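Local coordinates for protein polyphosphate kinase (Porphyromonas gingivalis, PDB 2O8R) that probably catalyses the reversible, magnesium-dependent transfer of the terminal phosphate of ATP to a long-chain polyphosphate, at residues Ser327-Gln332 and Arg341-Leu346; Ser335-Ile340 and Val358-Glu363; Glu372-Gln377 and Lys399-Val404; Ala389-Ala394 and Glu420-Ser425; Leu460-Asn465 and Asp476-Thr481. The protein carries 3 engineered substitutions. One frame throughout, in Å; residues are numbered along the deposited sequence. Where two conformers were deposited one is given.

Interactions 1, 2 and 5 pack together. Glu331 OE2 of interaction 1 makes a 2.6 Å salt bridge to Arg359 NH1 of interaction 2, and Tyr345 O of interaction 1 lies 2.9 Å from Met480 N of interaction 5, joining neighbouring strands. Leu360 of interaction 2 covers Leu460 and Met480 of interaction 5. Helix 385-395 of interaction 4 is the crossover between the strands of interaction 3, the centres about 11 Å apart. Helix 355-365 joins the two groups, Leu361 touching Ile373 and Ala389. Interactions 2 and 4 both touch the second subunit. The Thr376 side chain is about 8 Å from that of His439, the predicted phosphohistidine, and Asp476 of interaction 5 touches His597, a predicted ATP ligand.

Interaction 1. Residues Ser327-Gln332 and Arg341-Leu346; sequences SKHLEQ and RRKDYL
Leu330 sits squarely over one face of the Tyr345 ring in a CH-pi contact, its CG 3.6 Å from the ring centroid and only 14° off the normal, while CD2 covers the CZ and CE2 side. His329 CB meets the ring edge, and Ser327 OG approaches CE1 obliquely at 3.6 Å. That serine is the N-cap of helix 328-331: OG, turned anti to its own backbone N (chi1 158°), accepts from Leu330 N at 3.1 Å and so ties down the residue that covers the tyrosine. Segment 341-346 holds the end of helix 336-342 and the start of strand 345-349, an element of the phospholipase D-like domain, where Tyr345 pairs through its backbone with Met480. The outer side is polar and faces solvent, His329 being exposed. There Lys343 NZ lies 3.2 Å above the centre of the His329 ring, the lysine bending at chi3 and crossing the imidazole at about a right angle. An ammonium over this face would tend to disfavour a protonated imidazole.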
# COMPACT_ATOMS: atom_id res chain seq x y z
N SER A 327 2.86 9.66 30.28
CA SER A 327 2.38 10.30 31.48
C SER A 327 2.44 9.26 32.61
O SER A 327 1.72 8.26 32.55
CB SER A 327 0.95 10.79 31.26
OG SER A 327 0.24 10.95 32.48
N LYS A 328 3.31 9.49 33.59
CA LYS A 328 3.45 8.60 34.76
C LYS A 328 2.12 8.48 35.50
O LYS A 328 1.70 7.38 35.85
CB LYS A 328 4.53 9.07 35.75
CG LYS A 328 5.85 9.59 35.14
CD LYS A 328 6.62 8.53 34.36
CE LYS A 328 7.84 8.03 35.13
NZ LYS A 328 9.06 8.83 34.84
N HIS A 329 1.48 9.63 35.70
CA HIS A 329 0.20 9.73 36.38
C HIS A 329 -0.84 8.82 35.76
O HIS A 329 -1.39 7.94 36.44
CB HIS A 329 -0.29 11.16 36.31
CG HIS A 329 -0.88 11.65 37.59
ND1 HIS A 329 -0.16 12.38 38.51
CD2 HIS A 329 -2.12 11.50 38.12
CE1 HIS A 329 -0.93 12.67 39.54
NE2 HIS A 329 -2.12 12.15 39.33
N LEU A 330 -1.09 9.02 34.47
CA LEU A 330 -1.96 8.12 33.70
C LEU A 330 -1.55 6.66 33.85
O LEU A 330 -2.40 5.80 34.08
CB LEU A 330 -1.93 8.47 32.22
CG LEU A 330 -3.15 9.14 31.62
CD1 LEU A 330 -3.12 8.89 30.15
CD2 LEU A 330 -4.43 8.58 32.21
N GLU A 331 -0.25 6.39 33.72
CA GLU A 331 0.26 5.03 33.76
C GLU A 331 0.04 4.35 35.10
O GLU A 331 -0.06 3.13 35.18
CB GLU A 331 1.75 5.00 33.42
CG GLU A 331 2.08 5.37 31.98
CD GLU A 331 1.57 4.37 30.96
OE1 GLU A 331 1.36 3.19 31.31
OE2 GLU A 331 1.39 4.77 29.80
N GLN A 332 -0.07 5.14 36.17
CA GLN A 332 -0.18 4.54 37.49
C GLN A 332 -1.61 4.51 38.03
O GLN A 332 -1.84 4.10 39.17
CB GLN A 332 0.83 5.15 38.49
CG GLN A 332 0.67 6.64 38.83
CD GLN A 332 1.97 7.28 39.34
OE1 GLN A 332 3.08 6.90 38.92
NE2 GLN A 332 1.84 8.26 40.23
N ARG A 341 -11.25 9.91 34.13
CA ARG A 341 -12.42 10.15 34.97
C ARG A 341 -12.05 11.03 36.14
O ARG A 341 -12.83 11.89 36.55
CB ARG A 341 -13.00 8.82 35.48
CG ARG A 341 -14.44 8.93 36.00
CD ARG A 341 -14.81 7.79 36.96
NE ARG A 341 -13.90 7.74 38.11
CZ ARG A 341 -13.99 8.51 39.19
NH1 ARG A 341 -14.96 9.42 39.31
NH2 ARG A 341 -13.11 8.36 40.17
N ARG A 342 -10.83 10.82 36.64
CA ARG A 342 -10.32 11.56 37.79
C ARG A 342 -9.73 12.93 37.42
O ARG A 342 -9.85 13.87 38.18
CB ARG A 342 -9.29 10.70 38.54
CG ARG A 342 -9.93 9.58 39.38
CD ARG A 342 -8.98 8.40 39.62
NE ARG A 342 -7.68 8.79 40.17
CZ ARG A 342 -6.77 7.93 40.64
NH1 ARG A 342 -7.01 6.62 40.66
NH2 ARG A 342 -5.61 8.39 41.10
N LYS A 343 -9.12 13.02 36.24
CA LYS A 343 -8.41 14.24 35.85
C LYS A 343 -8.33 14.42 34.33
O LYS A 343 -8.41 13.46 33.57
CB LYS A 343 -7.00 14.20 36.44
CG LYS A 343 -6.20 15.47 36.25
CD LYS A 343 -4.89 15.46 37.04
CE LYS A 343 -4.01 14.27 36.68
NZ LYS A 343 -2.58 14.51 37.01
N ASP A 344 -8.17 15.67 33.90
CA ASP A 344 -7.91 15.99 32.51
C ASP A 344 -6.46 15.74 32.17
O ASP A 344 -5.58 15.90 33.01
CB ASP A 344 -8.20 17.46 32.22
CG ASP A 344 -9.66 17.77 32.22
OD1 ASP A 344 -10.47 16.82 32.29
OD2 ASP A 344 -10.00 18.97 32.15
N TYR A 345 -6.22 15.37 30.92
CA TYR A 345 -4.87 15.18 30.44
C TYR A 345 -4.64 15.95 29.12
O TYR A 345 -5.54 16.15 28.30
CB TYR A 345 -4.54 13.69 30.34
CG TYR A 345 -4.38 13.00 31.68
CD1 TYR A 345 -3.12 12.80 32.26
CD2 TYR A 345 -5.50 12.54 32.38
CE1 TYR A 345 -2.99 12.18 33.51
CE2 TYR A 345 -5.38 11.92 33.61
CZ TYR A 345 -4.13 11.73 34.17
OH TYR A 345 -4.05 11.11 35.40
N LEU A 346 -3.41 16.41 28.94
CA LEU A 346 -3.01 17.08 27.72
C LEU A 346 -1.89 16.24 27.14
O LEU A 346 -0.90 15.97 27.82
CB LEU A 346 -2.47 18.45 28.08
CG LEU A 346 -2.73 19.65 27.20
CD1 LEU A 346 -4.22 19.76 26.82
CD2 LEU A 346 -2.29 20.85 28.01

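Interaction 2. Residues Ser335-Ile340 and Val358-Glu363; sequences SLMEGI and VRLLME. With SO4 (sulfate ion), chain I.
The carboxylate of Glu363 grips two successive backbone N-H groups at the start of helix 336-342. Its chain, extended beyond CG (chi2 -169°), carries the group there: OE2 accepts from Leu336 N at 2.8 Å through its syn lone pair, and OE1 from Met337 N at 2.9 Å on its syn side, 19° out of the carboxylate plane. The helix N-terminus probably steadies the negative charge, and Ser335 supplies the N-cap, its OG accepting from Glu338 N. Beside the carboxylate, Leu360 CD1 fits against Met337 CG at 3.7 Å and Leu336 CB at 3.8 Å. Leu336 CD1 rests on Arg359 CB, 3.6 Å away. A sulfate, probably from the crystallisation liquor, lies at the guanidinium edge, doubtfully close to NE; NH1 pairs with Glu331. The helix axes pass 10.1 Å apart at 107°. Both helices lie on the sheet of the phospholipase D-like domain, Met337, Ile340 and Leu360 meeting Ile458; Leu361 and Met362 pack on helix 385-395, and Arg359 touches Gln395 of the second subunit.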
# COMPACT_ATOMS: atom_id res chain seq x y z
N SER A 335 -6.80 1.99 35.57
CA SER A 335 -7.02 1.84 34.14
C SER A 335 -7.05 3.23 33.55
O SER A 335 -7.32 4.20 34.27
CB SER A 335 -8.35 1.13 33.86
OG SER A 335 -9.44 2.00 34.10
N LEU A 336 -6.79 3.32 32.25
CA LEU A 336 -6.72 4.60 31.56
C LEU A 336 -8.00 5.40 31.69
O LEU A 336 -7.96 6.60 31.97
CB LEU A 336 -6.31 4.43 30.10
CG LEU A 336 -4.83 4.09 29.94
CD1 LEU A 336 -4.57 3.66 28.52
CD2 LEU A 336 -3.90 5.26 30.34
N MSE A 337 -9.14 4.73 31.52
CA MSE A 337 -10.43 5.42 31.65
C MSE A 337 -10.65 5.94 33.06
O MSE A 337 -11.29 6.98 33.25
CB MSE A 337 -11.57 4.50 31.29
CG MSE A 337 -11.46 3.95 29.92
SE MSE A 337 -12.90 2.72 29.68
CE MSE A 337 -14.24 3.98 29.04
N GLU A 338 -10.13 5.22 34.04
CA GLU A 338 -10.20 5.67 35.41
C GLU A 338 -9.41 6.95 35.55
O GLU A 338 -9.89 7.91 36.13
CB GLU A 338 -9.70 4.59 36.38
CG GLU A 338 -10.80 3.68 36.91
CD GLU A 338 -11.50 4.26 38.13
OE1 GLU A 338 -12.13 5.34 38.03
OE2 GLU A 338 -11.43 3.63 39.20
N GLY A 339 -8.20 6.98 34.98
CA GLY A 339 -7.35 8.17 34.99
C GLY A 339 -8.04 9.43 34.47
O GLY A 339 -7.99 10.47 35.13
N ILE A 340 -8.69 9.33 33.31
CA ILE A 340 -9.36 10.49 32.70
C ILE A 340 -10.61 10.89 33.48
O ILE A 340 -11.01 12.07 33.47
CB ILE A 340 -9.79 10.26 31.24
CG1 ILE A 340 -8.94 9.18 30.55
CG2 ILE A 340 -9.78 11.57 30.48
CD1 ILE A 340 -7.81 9.70 29.71
N VAL A 358 -5.58 4.86 21.06
CA VAL A 358 -5.96 3.49 20.73
C VAL A 358 -6.05 2.56 21.96
O VAL A 358 -6.98 1.77 22.07
CB VAL A 358 -5.04 2.89 19.63
CG1 VAL A 358 -3.60 2.88 20.09
CG2 VAL A 358 -5.50 1.49 19.24
N ARG A 359 -5.10 2.70 22.89
CA ARG A 359 -5.15 2.07 24.21
C ARG A 359 -6.49 2.32 24.92
O ARG A 359 -7.12 1.39 25.45
CB ARG A 359 -4.06 2.66 25.08
CG ARG A 359 -3.18 1.66 25.73
CD ARG A 359 -1.78 1.86 25.24
NE ARG A 359 -0.89 2.58 26.16
CZ ARG A 359 -0.98 2.63 27.49
NH1 ARG A 359 -0.07 3.31 28.17
NH2 ARG A 359 -1.93 1.99 28.15
N LEU A 360 -6.90 3.58 24.93
CA LEU A 360 -8.17 3.98 25.50
C LEU A 360 -9.30 3.31 24.76
O LEU A 360 -10.18 2.69 25.36
CB LEU A 360 -8.33 5.50 25.44
CG LEU A 360 -9.47 5.96 26.35
CD1 LEU A 360 -9.06 5.73 27.79
CD2 LEU A 360 -9.79 7.41 26.11
N LEU A 361 -9.26 3.41 23.44
CA LEU A 361 -10.25 2.73 22.60
C LEU A 361 -10.32 1.24 22.91
O LEU A 361 -11.41 0.68 22.97
CB LEU A 361 -9.97 2.96 21.12
CG LEU A 361 -10.40 4.34 20.63
CD1 LEU A 361 -9.95 4.54 19.19
CD2 LEU A 361 -11.90 4.53 20.76
N MSE A 362 -9.17 0.62 23.15
CA MSE A 362 -9.13 -0.81 23.46
C MSE A 362 -9.70 -1.12 24.84
O MSE A 362 -10.39 -2.12 25.01
CB MSE A 362 -7.72 -1.35 23.35
CG MSE A 362 -7.23 -1.52 21.94
SE MSE A 362 -5.41 -2.21 21.90
CE MSE A 362 -4.37 -0.60 22.14
N GLU A 363 -9.41 -0.26 25.82
CA GLU A 363 -10.04 -0.40 27.14
C GLU A 363 -11.53 -0.39 26.95
O GLU A 363 -12.20 -1.35 27.34
CB GLU A 363 -9.61 0.71 28.11
CG GLU A 363 -8.32 0.37 28.82
CD GLU A 363 -7.96 1.28 29.98
OE1 GLU A 363 -8.80 2.11 30.40
OE2 GLU A 363 -6.82 1.15 30.47
S SO4 I . 2.83 2.29 25.18
O1 SO4 I . 3.25 1.63 26.42
O2 SO4 I . 3.67 3.45 24.92
O3 SO4 I . 2.96 1.35 24.07
O4 SO4 I . 1.45 2.70 25.32

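Interaction 3. Residues Glu372-Gln377 and Lys399-Val404; sequences EIRLTQ and KVSVFV
Five backbone hydrogen bonds join the parallel strands, Ile373 and Leu375 each using N and O toward strand 399-404: Ile373 N to Lys399 O is 2.9 Å, Phe403 N to Leu375 O also 2.9 Å, and Gln377 N to Phe403 O closes the row. On the face carrying Glu372, Arg374 and Ser401, a salt bridge runs along one strand: Arg374, bent at chi3 (73°), brings NH1 to Glu372 OE2 at 3.1 Å from above the carboxylate plane, 36° out of it. NH1 is also close to Ser401 OG, but at an angle too poor for a hydrogen bond. The Phe403 ring turns its rim to one face of this guanidinium, CZ lying 3.8 Å from NH2, the planes 68° apart. Thr376 OG1 is hydrogen-bonded to Ala440 O and to Thr442 N, at the start of strand 442-447. The other face is mostly apolar: Leu375 CD2 lies alongside Val402 CG2 at 3.7 Å, and Gln377 CB leans on Val402 CG1. Helix 385-395 covers this face through Leu390 and Ala393, completing the beta-alpha-beta crossover of a phospholipase D-like domain, whose strand ends point toward Arg379, a predicted magnesium site whose side chain is about 5 Å from that of Val404.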
# COMPACT_ATOMS: atom_id res chain seq x y z
N GLU A 372 -21.49 3.43 23.85
CA GLU A 372 -21.05 3.77 22.51
C GLU A 372 -19.75 4.55 22.34
O GLU A 372 -19.28 5.21 23.25
CB GLU A 372 -22.19 4.42 21.70
CG GLU A 372 -22.68 5.75 22.16
CD GLU A 372 -23.59 6.40 21.13
OE1 GLU A 372 -24.41 7.27 21.51
OE2 GLU A 372 -23.49 6.06 19.93
N ILE A 373 -19.16 4.40 21.16
CA ILE A 373 -17.95 5.11 20.75
C ILE A 373 -18.24 5.82 19.44
O ILE A 373 -18.81 5.24 18.52
CB ILE A 373 -16.79 4.16 20.53
CG1 ILE A 373 -16.58 3.28 21.77
CG2 ILE A 373 -15.54 4.93 20.20
CD1 ILE A 373 -15.57 2.17 21.56
N ARG A 374 -17.87 7.09 19.37
CA ARG A 374 -18.12 7.91 18.19
C ARG A 374 -16.89 8.74 17.91
O ARG A 374 -16.36 9.37 18.83
CB ARG A 374 -19.32 8.81 18.42
CG ARG A 374 -20.54 8.07 18.91
CD ARG A 374 -21.58 8.98 19.52
NE ARG A 374 -22.29 9.79 18.53
CZ ARG A 374 -23.14 9.31 17.62
NH1 ARG A 374 -23.36 8.00 17.54
NH2 ARG A 374 -23.75 10.14 16.79
N LEU A 375 -16.42 8.73 16.67
CA LEU A 375 -15.28 9.56 16.30
C LEU A 375 -15.27 10.11 14.86
O LEU A 375 -15.99 9.64 13.96
CB LEU A 375 -13.96 8.86 16.62
CG LEU A 375 -13.20 8.13 15.51
CD1 LEU A 375 -11.76 7.87 15.95
CD2 LEU A 375 -13.90 6.85 15.17
N THR A 376 -14.45 11.13 14.66
CA THR A 376 -14.28 11.67 13.34
C THR A 376 -13.01 11.07 12.74
O THR A 376 -12.13 10.63 13.47
CB THR A 376 -14.24 13.20 13.39
OG1 THR A 376 -13.29 13.63 14.36
CG2 THR A 376 -15.60 13.75 13.79
N GLN A 377 -12.93 11.03 11.41
CA GLN A 377 -11.77 10.50 10.67
C GLN A 377 -11.68 11.21 9.32
O GLN A 377 -12.70 11.38 8.64
CB GLN A 377 -11.96 9.00 10.43
CG GLN A 377 -11.23 8.08 11.40
CD GLN A 377 -9.94 7.50 10.83
OE1 GLN A 377 -9.38 6.55 11.39
NE2 GLN A 377 -9.48 8.05 9.72
N LYS A 399 -22.38 0.41 20.26
CA LYS A 399 -22.68 1.32 19.16
C LYS A 399 -21.44 2.07 18.66
O LYS A 399 -20.85 2.84 19.41
CB LYS A 399 -23.75 2.30 19.58
CG LYS A 399 -25.12 1.70 19.77
CD LYS A 399 -26.19 2.78 19.77
CE LYS A 399 -27.58 2.19 19.91
NZ LYS A 399 -28.60 3.26 19.86
N VAL A 400 -21.04 1.85 17.41
CA VAL A 400 -19.83 2.49 16.87
C VAL A 400 -20.09 3.32 15.61
O VAL A 400 -20.45 2.77 14.57
CB VAL A 400 -18.70 1.47 16.60
CG1 VAL A 400 -17.46 2.17 16.07
CG2 VAL A 400 -18.35 0.69 17.86
N SER A 401 -19.92 4.64 15.70
CA SER A 401 -20.11 5.52 14.54
C SER A 401 -18.81 6.21 14.13
O SER A 401 -18.06 6.66 14.99
CB SER A 401 -21.15 6.59 14.84
OG SER A 401 -21.93 6.22 15.95
N VAL A 402 -18.56 6.28 12.83
CA VAL A 402 -17.41 7.03 12.31
C VAL A 402 -17.86 8.07 11.29
O VAL A 402 -18.41 7.72 10.24
CB VAL A 402 -16.37 6.12 11.65
CG1 VAL A 402 -15.19 6.93 11.13
CG2 VAL A 402 -15.88 5.06 12.60
N PHE A 403 -17.63 9.35 11.61
CA PHE A 403 -18.00 10.46 10.74
C PHE A 403 -16.81 10.88 9.95
O PHE A 403 -15.82 11.34 10.51
CB PHE A 403 -18.52 11.65 11.56
CG PHE A 403 -19.84 11.38 12.20
CD1 PHE A 403 -21.01 11.78 11.59
CD2 PHE A 403 -19.91 10.69 13.40
CE1 PHE A 403 -22.24 11.50 12.18
CE2 PHE A 403 -21.12 10.41 13.98
CZ PHE A 403 -22.29 10.81 13.37
N VAL A 404 -16.92 10.71 8.63
CA VAL A 404 -15.79 10.89 7.72
C VAL A 404 -16.01 12.09 6.81
O VAL A 404 -17.00 12.15 6.06
CB VAL A 404 -15.57 9.63 6.82
CG1 VAL A 404 -14.28 9.75 6.05
CG2 VAL A 404 -15.59 8.36 7.64
O HOH W 1 -22.00 5.18 18.20

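Interaction 4. Residues Ala389-Ala394 and Glu420-Ser425; sequences ALEAAA and ERMRRS
The carboxylate of Glu391 and the guanidinium of Arg421 are turned 55° against each other, and their side chains cross at about a right angle. OE1 lies at the guanidinium edge, in its plane, whereas OE2 comes in obliquely and accepts from Arg421 NE at 3.0 Å, a weak bond with an N-H...O angle of 127°. A chain bent at chi3 puts NE there; NH1 of the same group has its own hydrogen bond to Asn383 OD1. The other flat group of this helix, the Arg424 guanidinium, has Glu420 O 3.5 Å above one face, offset toward the rim. Glu391, extended beyond CG, also runs past Ser425, its CG 4.0 Å from Ser425 CB, and its OE2 touches Met422 CG at 3.6 Å. Ser425 OG donates to Arg421 O at 2.7 Å, and Ser425 N reaches that same oxygen from the opposite face of the carbonyl plane. Nearby, Ala394 CB meets Ser425 O at 3.3 Å. The helix axes approach to 9.1 Å at 33°. Arg421 additionally touches Ser385 of the second subunit. The contact between the helices is thus largely polar, and their apolar packing is directed at Ile427 and at the sheet of the phospholipase D-like domain, Leu390 on Ile373 and Met422 on Ile429. A weak, bent bond between partly exposed residues is consistent with a surface salt bridge that solvent can screen.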
# COMPACT_ATOMS: atom_id res chain seq x y z
N ALA A 389 -9.35 -1.48 16.94
CA ALA A 389 -9.96 -1.31 18.26
C ALA A 389 -11.45 -1.06 18.11
O ALA A 389 -12.25 -1.60 18.86
CB ALA A 389 -9.30 -0.18 19.03
N LEU A 390 -11.83 -0.26 17.11
CA LEU A 390 -13.23 0.04 16.85
C LEU A 390 -14.00 -1.19 16.39
O LEU A 390 -15.13 -1.41 16.82
CB LEU A 390 -13.37 1.15 15.82
CG LEU A 390 -12.93 2.55 16.24
CD1 LEU A 390 -12.88 3.42 15.03
CD2 LEU A 390 -13.84 3.17 17.30
N GLU A 391 -13.40 -1.99 15.52
CA GLU A 391 -14.02 -3.23 15.06
C GLU A 391 -14.32 -4.16 16.23
O GLU A 391 -15.45 -4.65 16.36
CB GLU A 391 -13.14 -3.94 14.02
CG GLU A 391 -13.26 -3.35 12.61
CD GLU A 391 -12.74 -4.28 11.52
OE1 GLU A 391 -12.56 -5.49 11.78
OE2 GLU A 391 -12.51 -3.80 10.39
N ALA A 392 -13.33 -4.37 17.09
CA ALA A 392 -13.50 -5.13 18.34
C ALA A 392 -14.72 -4.65 19.13
O ALA A 392 -15.51 -5.45 19.63
CB ALA A 392 -12.24 -5.03 19.20
N ALA A 393 -14.86 -3.33 19.25
CA ALA A 393 -15.92 -2.74 20.04
C ALA A 393 -17.28 -3.01 19.42
O ALA A 393 -18.23 -3.35 20.12
CB ALA A 393 -15.70 -1.25 20.19
N ALA A 394 -17.36 -2.86 18.09
CA ALA A 394 -18.61 -3.08 17.37
C ALA A 394 -19.02 -4.54 17.41
O ALA A 394 -20.21 -4.86 17.44
CB ALA A 394 -18.49 -2.60 15.94
N GLU A 420 -16.78 -2.17 4.07
CA GLU A 420 -17.75 -3.23 4.16
C GLU A 420 -17.35 -4.15 5.31
O GLU A 420 -18.21 -4.65 6.04
CB GLU A 420 -17.92 -3.97 2.82
CG GLU A 420 -16.88 -5.04 2.49
CD GLU A 420 -17.01 -5.60 1.08
OE1 GLU A 420 -16.80 -6.83 0.91
OE2 GLU A 420 -17.33 -4.83 0.15
N ARG A 421 -16.04 -4.32 5.52
CA ARG A 421 -15.57 -5.14 6.61
C ARG A 421 -15.97 -4.51 7.93
O ARG A 421 -16.38 -5.21 8.86
CB ARG A 421 -14.06 -5.32 6.55
CG ARG A 421 -13.52 -6.16 7.69
CD ARG A 421 -12.03 -6.42 7.55
NE ARG A 421 -11.24 -5.45 8.28
CZ ARG A 421 -10.35 -4.64 7.74
NH1 ARG A 421 -9.69 -3.80 8.51
NH2 ARG A 421 -10.10 -4.67 6.43
N MSE A 422 -15.87 -3.18 7.99
CA MSE A 422 -16.21 -2.44 9.20
C MSE A 422 -17.70 -2.46 9.49
O MSE A 422 -18.11 -2.67 10.64
CB MSE A 422 -15.73 -1.00 9.10
CG MSE A 422 -14.23 -0.85 9.16
SE MSE A 422 -13.69 0.91 8.53
CE MSE A 422 -14.32 1.98 10.04
N ARG A 423 -18.51 -2.25 8.45
CA ARG A 423 -19.97 -2.31 8.57
C ARG A 423 -20.42 -3.69 9.03
O ARG A 423 -21.29 -3.82 9.90
CB ARG A 423 -20.65 -1.94 7.25
CG ARG A 423 -20.58 -0.45 6.89
CD ARG A 423 -21.20 -0.16 5.53
NE ARG A 423 -20.73 1.09 4.94
CZ ARG A 423 -21.26 2.29 5.18
NH1 ARG A 423 -20.75 3.38 4.59
NH2 ARG A 423 -22.29 2.43 6.00
N ARG A 424 -19.78 -4.71 8.47
CA ARG A 424 -20.00 -6.10 8.83
C ARG A 424 -19.63 -6.30 10.28
O ARG A 424 -20.31 -7.02 11.00
CB ARG A 424 -19.16 -7.00 7.91
CG ARG A 424 -18.88 -8.44 8.38
CD ARG A 424 -18.48 -9.35 7.20
NE ARG A 424 -17.42 -8.80 6.35
CZ ARG A 424 -17.62 -8.14 5.20
NH1 ARG A 424 -18.85 -7.95 4.74
NH2 ARG A 424 -16.58 -7.68 4.51
N SER A 425 -18.58 -5.64 10.74
CA SER A 425 -18.18 -5.74 12.14
C SER A 425 -19.22 -5.07 13.03
O SER A 425 -19.23 -5.29 14.24
CB SER A 425 -16.80 -5.12 12.37
OG SER A 425 -15.84 -5.70 11.51

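Interaction 5. Residues Leu460-Asn465 and Asp476-Thr481; sequences LLSTGN and DTTLMT
Leu461 and Leu479 form the hydrogen-bonded pair of an antiparallel hairpin, with Leu461 N to Leu479 O at 3.0 Å and Leu479 N to Leu461 O at 2.8 Å, flanked by the non-hydrogen-bonded pairs Leu460-Met480 and Ser462-Thr478. On the face of these flanking pairs, Leu460 and Met480 lie side by side, CD1 of the leucine 3.6 Å from CE of the selenomethionine, and Leu360 of helix 355-365 covers both. Ser462 and Thr478 continue this face with a hydroxyl chain: Thr478 OG1 donates to Ser462 OG at 3.1 Å, which donates in turn to Gly464 O. Where strand 457-462 gives way to a loop, Thr463 takes over the pairing, its N donating to Thr477 O at 2.9 Å. Its OG1, set between the backbone N and the carbonyl carbon (chi1 63°), accepts a straight bond from Thr477 N at 2.8 Å and donates to Asp476 OD1 at 2.8 Å, on the anti side and 26° out of the carboxylate plane. Thr477 OG1 is hydrogen-bonded to Ser598 OG. Thr463 would thus be a second-shell residue, helping to position Asp476, whose OD1 is also bonded to ND1 of His597, predicted to bind ATP; the hairpin end probably helps shape the nucleotide site.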
# COMPACT_ATOMS: atom_id res chain seq x y z
N LEU A 460 -12.39 13.12 23.66
CA LEU A 460 -11.04 13.38 23.17
C LEU A 460 -11.14 14.44 22.09
O LEU A 460 -11.89 14.26 21.14
CB LEU A 460 -10.46 12.11 22.57
CG LEU A 460 -9.69 11.10 23.42
CD1 LEU A 460 -10.31 10.91 24.78
CD2 LEU A 460 -9.61 9.78 22.69
N LEU A 461 -10.41 15.55 22.25
CA LEU A 461 -10.39 16.67 21.28
C LEU A 461 -8.98 17.06 20.90
O LEU A 461 -8.09 17.03 21.75
CB LEU A 461 -11.09 17.91 21.82
CG LEU A 461 -12.58 17.71 22.03
CD1 LEU A 461 -12.87 17.32 23.49
CD2 LEU A 461 -13.28 18.99 21.65
N SER A 462 -8.79 17.45 19.65
CA SER A 462 -7.44 17.49 19.11
C SER A 462 -7.22 18.50 18.00
O SER A 462 -8.14 18.84 17.25
CB SER A 462 -7.09 16.11 18.56
OG SER A 462 -5.73 16.09 18.18
N THR A 463 -5.97 18.94 17.87
CA THR A 463 -5.57 19.87 16.82
C THR A 463 -5.27 19.18 15.50
O THR A 463 -5.23 19.82 14.46
CB THR A 463 -4.36 20.70 17.23
OG1 THR A 463 -3.23 19.84 17.43
CG2 THR A 463 -4.65 21.43 18.52
N GLY A 464 -5.05 17.86 15.55
CA GLY A 464 -4.93 17.06 14.33
C GLY A 464 -5.52 15.67 14.47
O GLY A 464 -6.21 15.38 15.44
N ASN A 465 -5.23 14.81 13.49
CA ASN A 465 -5.77 13.45 13.44
C ASN A 465 -5.11 12.52 14.46
O ASN A 465 -3.96 12.74 14.84
CB ASN A 465 -5.65 12.89 12.02
CG ASN A 465 -6.39 13.74 10.99
OD1 ASN A 465 -6.18 14.94 10.88
ND2 ASN A 465 -7.27 13.10 10.22
N ASP A 476 1.18 18.09 17.45
CA ASP A 476 -0.25 18.33 17.67
C ASP A 476 -0.59 18.25 19.15
O ASP A 476 0.20 17.74 19.96
CB ASP A 476 -1.09 17.30 16.92
CG ASP A 476 -1.35 17.68 15.50
OD1 ASP A 476 -1.76 18.82 15.24
OD2 ASP A 476 -1.14 16.81 14.63
N THR A 477 -1.78 18.73 19.50
CA THR A 477 -2.21 18.74 20.90
C THR A 477 -3.59 18.11 21.12
O THR A 477 -4.56 18.40 20.40
CB THR A 477 -2.15 20.17 21.44
OG1 THR A 477 -0.82 20.67 21.28
CG2 THR A 477 -2.51 20.20 22.91
N THR A 478 -3.66 17.22 22.11
CA THR A 478 -4.88 16.47 22.38
C THR A 478 -5.30 16.64 23.84
O THR A 478 -4.49 16.43 24.76
CB THR A 478 -4.67 14.98 22.08
OG1 THR A 478 -4.47 14.81 20.67
CG2 THR A 478 -5.88 14.17 22.51
N LEU A 479 -6.56 17.02 24.04
CA LEU A 479 -7.18 17.10 25.34
C LEU A 479 -8.01 15.86 25.60
O LEU A 479 -8.79 15.45 24.76
CB LEU A 479 -8.10 18.31 25.42
CG LEU A 479 -8.82 18.47 26.76
CD1 LEU A 479 -7.80 18.73 27.86
CD2 LEU A 479 -9.87 19.57 26.71
N MSE A 480 -7.86 15.28 26.79
CA MSE A 480 -8.69 14.15 27.18
C MSE A 480 -9.41 14.52 28.46
O MSE A 480 -8.78 14.79 29.48
CB MSE A 480 -7.84 12.90 27.35
CG MSE A 480 -7.22 12.49 26.03
SE MSE A 480 -5.97 11.00 26.13
CE MSE A 480 -7.19 9.50 26.02
N THR A 481 -10.74 14.56 28.40
CA THR A 481 -11.54 15.11 29.50
C THR A 481 -12.77 14.27 29.77
O THR A 481 -13.32 13.63 28.87
CB THR A 481 -12.00 16.57 29.23
OG1 THR A 481 -12.35 17.20 30.46
CG2 THR A 481 -13.22 16.61 28.31